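Amine oxidase (Emericella nidulans, PDB 3PGB) probably oxidises primary amines to aldehydes as a dimeric enzyme containing copper and topaquinone. Local coordinates at residues F542-V556 against G595-P607. Residues are numbered along the deposited sequence; the frame is centred on the assembly and turned at random.
Sequences FDILGPNNTIELVSV and GQTQLHVVNQDKP. With CA (calcium ion), chain F; NAG (2-acetamido-2-deoxy-beta-D-glucopyranose), chain C.
The first torsion of N603 (chi1 -175°) swings its amide away from its own N and across to the turn at D543-G546, where ND2 donates to I544 O at 3.2 Å, in the carbonyl plane. I544 O also accepts from N549 ND2, so two asparagine amides, one from each segment and with planes 58° apart, grip one carbonyl. N603 OD1 accepts from D605 N, an Asx turn, and from Q685 NE2, which with the ND2 bond fixes the amide's rotation. In V601, chi1 -179° splits the two methyls: CG1 lies against F542 CB and I544 CG1, while CG2 sits over one face of the F542 ring and meets I551 CD1. Q604 NE2 donates to T550 OG1 at 2.7 Å, the hydroxyl lying in the amide plane; T550 OG1 also bonds Q685 OE1, and Q604 NE2 N684 OD1. Strands 548-556 and 597-603 run antiparallel within the large β-sandwich of the copper amine oxidase catalytic domain; T550 with V602, E552 with H600 and V554 with Q598 are hydrogen-bonded pairs. The H600 ring is tied at its edge: NE2 donates to a lone pair of Q598 OE1, and ND1 meets a water that also bonds E552 OE2. V554 CG2 lies 3.3 Å from H600 CE1, and Y521 of the second subunit packs on both residues. At the start of the turn and just before it, D543 OD1 and F542 O bind a calcium ion with D541, D687 and L688; a calcium-bound water donates to N549 OD1.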
# COMPACT_ATOMS: atom_id res chain seq x y z
N PHE A 542 -14.63 17.15 2.53
CA PHE A 542 -15.78 16.26 2.38
C PHE A 542 -17.06 17.01 2.73
O PHE A 542 -17.13 17.64 3.79
CB PHE A 542 -15.67 15.05 3.32
CG PHE A 542 -14.53 14.14 3.01
CD1 PHE A 542 -14.68 13.10 2.12
CD2 PHE A 542 -13.30 14.33 3.61
CE1 PHE A 542 -13.63 12.26 1.83
CE2 PHE A 542 -12.25 13.51 3.34
CZ PHE A 542 -12.41 12.47 2.44
N ASP A 543 -18.05 16.95 1.85
CA ASP A 543 -19.40 17.42 2.17
C ASP A 543 -20.36 16.26 1.98
O ASP A 543 -21.12 16.21 1.01
CB ASP A 543 -19.80 18.59 1.26
CG ASP A 543 -19.04 19.88 1.58
OD1 ASP A 543 -18.37 19.97 2.63
OD2 ASP A 543 -19.12 20.81 0.76
N ILE A 544 -20.33 15.32 2.92
CA ILE A 544 -21.07 14.07 2.76
C ILE A 544 -22.57 14.32 2.84
O ILE A 544 -23.10 14.68 3.89
CB ILE A 544 -20.65 13.00 3.81
CG1 ILE A 544 -19.13 12.75 3.78
CG2 ILE A 544 -21.39 11.69 3.55
CD1 ILE A 544 -18.58 12.39 2.42
N LEU A 545 -23.25 14.12 1.71
CA LEU A 545 -24.69 14.34 1.61
C LEU A 545 -25.07 15.73 2.15
O LEU A 545 -26.07 15.89 2.85
CB LEU A 545 -25.45 13.23 2.35
CG LEU A 545 -25.23 11.80 1.83
CD1 LEU A 545 -25.74 10.74 2.81
CD2 LEU A 545 -25.88 11.62 0.45
N GLY A 546 -24.25 16.73 1.81
CA GLY A 546 -24.42 18.09 2.31
C GLY A 546 -23.24 18.52 3.17
O GLY A 546 -22.41 17.70 3.55
N PRO A 547 -23.15 19.82 3.49
CA PRO A 547 -22.02 20.34 4.24
C PRO A 547 -22.00 19.92 5.72
O PRO A 547 -20.91 19.77 6.29
CB PRO A 547 -22.18 21.85 4.10
CG PRO A 547 -23.64 22.08 3.91
CD PRO A 547 -24.18 20.85 3.23
N ASN A 548 -23.17 19.73 6.33
CA ASN A 548 -23.23 19.42 7.77
C ASN A 548 -22.79 17.97 8.08
O ASN A 548 -23.59 17.04 7.96
CB ASN A 548 -24.65 19.68 8.32
CG ASN A 548 -25.05 21.17 8.29
OD1 ASN A 548 -24.20 22.06 8.25
ND2 ASN A 548 -26.35 21.43 8.34
N ASN A 549 -21.52 17.81 8.46
CA ASN A 549 -20.92 16.49 8.74
C ASN A 549 -20.34 16.36 10.16
O ASN A 549 -20.20 17.35 10.89
CB ASN A 549 -19.81 16.19 7.74
CG ASN A 549 -20.31 16.11 6.31
OD1 ASN A 549 -19.52 16.20 5.37
ND2 ASN A 549 -21.62 15.93 6.14
N THR A 550 -19.99 15.12 10.54
CA THR A 550 -19.29 14.83 11.80
C THR A 550 -18.22 13.77 11.60
O THR A 550 -18.41 12.85 10.80
CB THR A 550 -20.27 14.32 12.89
OG1 THR A 550 -21.39 15.21 13.00
CG2 THR A 550 -19.56 14.22 14.24
N ILE A 551 -17.11 13.88 12.32
CA ILE A 551 -16.09 12.84 12.31
C ILE A 551 -16.42 11.81 13.38
O ILE A 551 -16.61 12.16 14.53
CB ILE A 551 -14.68 13.39 12.59
CG1 ILE A 551 -14.25 14.36 11.48
CG2 ILE A 551 -13.69 12.25 12.74
CD1 ILE A 551 -14.34 13.80 10.08
N GLU A 552 -16.49 10.54 12.99
CA GLU A 552 -16.71 9.46 13.95
C GLU A 552 -15.48 8.58 13.96
O GLU A 552 -14.95 8.23 12.90
CB GLU A 552 -17.94 8.62 13.59
CG GLU A 552 -18.29 7.61 14.68
CD GLU A 552 -19.53 6.79 14.37
OE1 GLU A 552 -20.14 6.23 15.31
OE2 GLU A 552 -19.91 6.69 13.18
N LEU A 553 -15.02 8.24 15.16
CA LEU A 553 -13.93 7.30 15.35
C LEU A 553 -14.55 5.98 15.76
O LEU A 553 -15.26 5.90 16.76
CB LEU A 553 -12.95 7.79 16.42
CG LEU A 553 -12.38 9.20 16.21
CD1 LEU A 553 -11.51 9.61 17.40
CD2 LEU A 553 -11.59 9.27 14.91
N VAL A 554 -14.31 4.96 14.95
CA VAL A 554 -14.78 3.63 15.25
C VAL A 554 -13.55 2.80 15.47
O VAL A 554 -12.73 2.63 14.57
CB VAL A 554 -15.60 3.03 14.11
CG1 VAL A 554 -16.00 1.59 14.44
CG2 VAL A 554 -16.82 3.88 13.85
N SER A 555 -13.44 2.28 16.69
CA SER A 555 -12.22 1.66 17.15
C SER A 555 -12.49 0.20 17.49
O SER A 555 -13.57 -0.14 17.96
CB SER A 555 -11.71 2.42 18.38
OG SER A 555 -10.40 2.88 18.16
N VAL A 556 -11.52 -0.66 17.23
CA VAL A 556 -11.59 -2.06 17.63
C VAL A 556 -10.66 -2.22 18.82
O VAL A 556 -9.45 -2.01 18.69
CB VAL A 556 -11.18 -3.02 16.49
CG1 VAL A 556 -11.27 -4.46 16.93
CG2 VAL A 556 -12.05 -2.78 15.27
N GLY A 595 -3.36 -0.09 13.93
CA GLY A 595 -4.47 0.33 13.08
C GLY A 595 -5.86 0.10 13.67
O GLY A 595 -6.80 -0.20 12.93
N GLN A 596 -5.98 0.25 14.99
CA GLN A 596 -7.18 -0.16 15.72
C GLN A 596 -8.34 0.82 15.63
O GLN A 596 -9.48 0.43 15.90
CB GLN A 596 -6.84 -0.44 17.20
CG GLN A 596 -6.45 -1.92 17.44
CD GLN A 596 -5.77 -2.19 18.79
OE1 GLN A 596 -5.08 -3.21 18.95
NE2 GLN A 596 -5.96 -1.29 19.75
N THR A 597 -8.07 2.05 15.23
CA THR A 597 -9.10 3.09 15.14
C THR A 597 -9.36 3.48 13.69
O THR A 597 -8.44 3.93 12.98
CB THR A 597 -8.69 4.36 15.92
OG1 THR A 597 -8.40 4.03 17.28
CG2 THR A 597 -9.80 5.40 15.87
N GLN A 598 -10.60 3.31 13.25
CA GLN A 598 -11.02 3.76 11.93
C GLN A 598 -11.58 5.17 12.05
O GLN A 598 -12.23 5.50 13.05
CB GLN A 598 -12.08 2.82 11.34
CG GLN A 598 -11.59 1.40 11.08
CD GLN A 598 -12.63 0.54 10.36
OE1 GLN A 598 -13.72 1.01 10.03
NE2 GLN A 598 -12.29 -0.72 10.12
N LEU A 599 -11.32 6.00 11.04
CA LEU A 599 -11.77 7.38 11.02
C LEU A 599 -12.79 7.58 9.90
O LEU A 599 -12.49 7.31 8.74
CB LEU A 599 -10.58 8.30 10.82
CG LEU A 599 -10.86 9.79 10.92
CD1 LEU A 599 -9.75 10.51 11.69
CD2 LEU A 599 -11.06 10.37 9.54
N HIS A 600 -13.99 8.04 10.26
CA HIS A 600 -15.10 8.18 9.32
C HIS A 600 -15.57 9.62 9.24
O HIS A 600 -15.68 10.29 10.25
CB HIS A 600 -16.29 7.33 9.75
CG HIS A 600 -15.99 5.87 9.92
ND1 HIS A 600 -16.87 5.01 10.55
CD2 HIS A 600 -14.93 5.12 9.55
CE1 HIS A 600 -16.36 3.79 10.55
NE2 HIS A 600 -15.18 3.83 9.95
N VAL A 601 -15.87 10.10 8.03
CA VAL A 601 -16.49 11.41 7.85
C VAL A 601 -17.94 11.14 7.51
O VAL A 601 -18.23 10.64 6.43
CB VAL A 601 -15.81 12.23 6.73
CG1 VAL A 601 -16.47 13.60 6.61
CG2 VAL A 601 -14.34 12.39 7.00
N VAL A 602 -18.84 11.44 8.44
CA VAL A 602 -20.24 11.03 8.32
C VAL A 602 -21.21 12.20 8.41
O VAL A 602 -20.84 13.31 8.80
CB VAL A 602 -20.64 10.01 9.42
CG1 VAL A 602 -19.63 8.88 9.50
CG2 VAL A 602 -20.78 10.69 10.76
N ASN A 603 -22.47 11.95 8.05
CA ASN A 603 -23.54 12.91 8.25
C ASN A 603 -24.60 12.29 9.14
O ASN A 603 -25.35 11.41 8.72
CB ASN A 603 -24.15 13.34 6.91
CG ASN A 603 -25.20 14.42 7.07
OD1 ASN A 603 -25.81 14.57 8.13
ND2 ASN A 603 -25.42 15.18 6.01
N GLN A 604 -24.63 12.74 10.40
CA GLN A 604 -25.54 12.18 11.39
C GLN A 604 -27.01 12.45 11.08
O GLN A 604 -27.88 11.75 11.56
CB GLN A 604 -25.22 12.73 12.77
CG GLN A 604 -23.87 12.33 13.32
CD GLN A 604 -23.68 12.83 14.73
OE1 GLN A 604 -24.19 12.24 15.69
NE2 GLN A 604 -22.94 13.94 14.88
N ASP A 605 -27.28 13.48 10.28
CA ASP A 605 -28.65 13.85 9.92
C ASP A 605 -29.16 13.08 8.70
O ASP A 605 -30.33 13.23 8.32
CB ASP A 605 -28.74 15.36 9.66
CG ASP A 605 -28.40 16.18 10.90
OD1 ASP A 605 -28.45 15.61 12.01
OD2 ASP A 605 -28.11 17.39 10.77
N LYS A 606 -28.30 12.26 8.09
CA LYS A 606 -28.70 11.42 6.96
C LYS A 606 -28.30 9.96 7.20
O LYS A 606 -27.46 9.42 6.48
CB LYS A 606 -28.08 11.95 5.67
CG LYS A 606 -28.66 13.28 5.18
CD LYS A 606 -29.92 13.08 4.33
CE LYS A 606 -30.32 14.37 3.60
NZ LYS A 606 -29.30 14.84 2.60
N PRO A 607 -28.91 9.32 8.20
CA PRO A 607 -28.63 7.91 8.46
C PRO A 607 -29.32 7.01 7.44
O PRO A 607 -30.30 7.42 6.83
CB PRO A 607 -29.23 7.69 9.84
CG PRO A 607 -30.41 8.61 9.86
CD PRO A 607 -30.01 9.81 9.05
CA CA F . -16.95 20.00 4.41
C1 NAG C . -24.76 16.88 17.51
C2 NAG C . -25.71 17.44 18.56
C3 NAG C . -26.83 16.43 18.74
C4 NAG C . -27.56 16.19 17.42
C5 NAG C . -26.60 15.97 16.26
C6 NAG C . -27.30 16.31 14.95
C7 NAG C . -25.09 18.77 20.54
C8 NAG C . -24.28 18.80 21.81
N2 NAG C . -25.00 17.65 19.81
O3 NAG C . -27.73 16.91 19.71
O4 NAG C . -28.38 15.04 17.55
O5 NAG C . -25.43 16.75 16.28
O6 NAG C . -27.79 15.12 14.41
O7 NAG C . -25.78 19.74 20.23
O HOH W 1 -18.33 18.62 6.01
O HOH W 2 -28.11 18.52 8.31
O HOH W 3 -19.46 5.34 11.05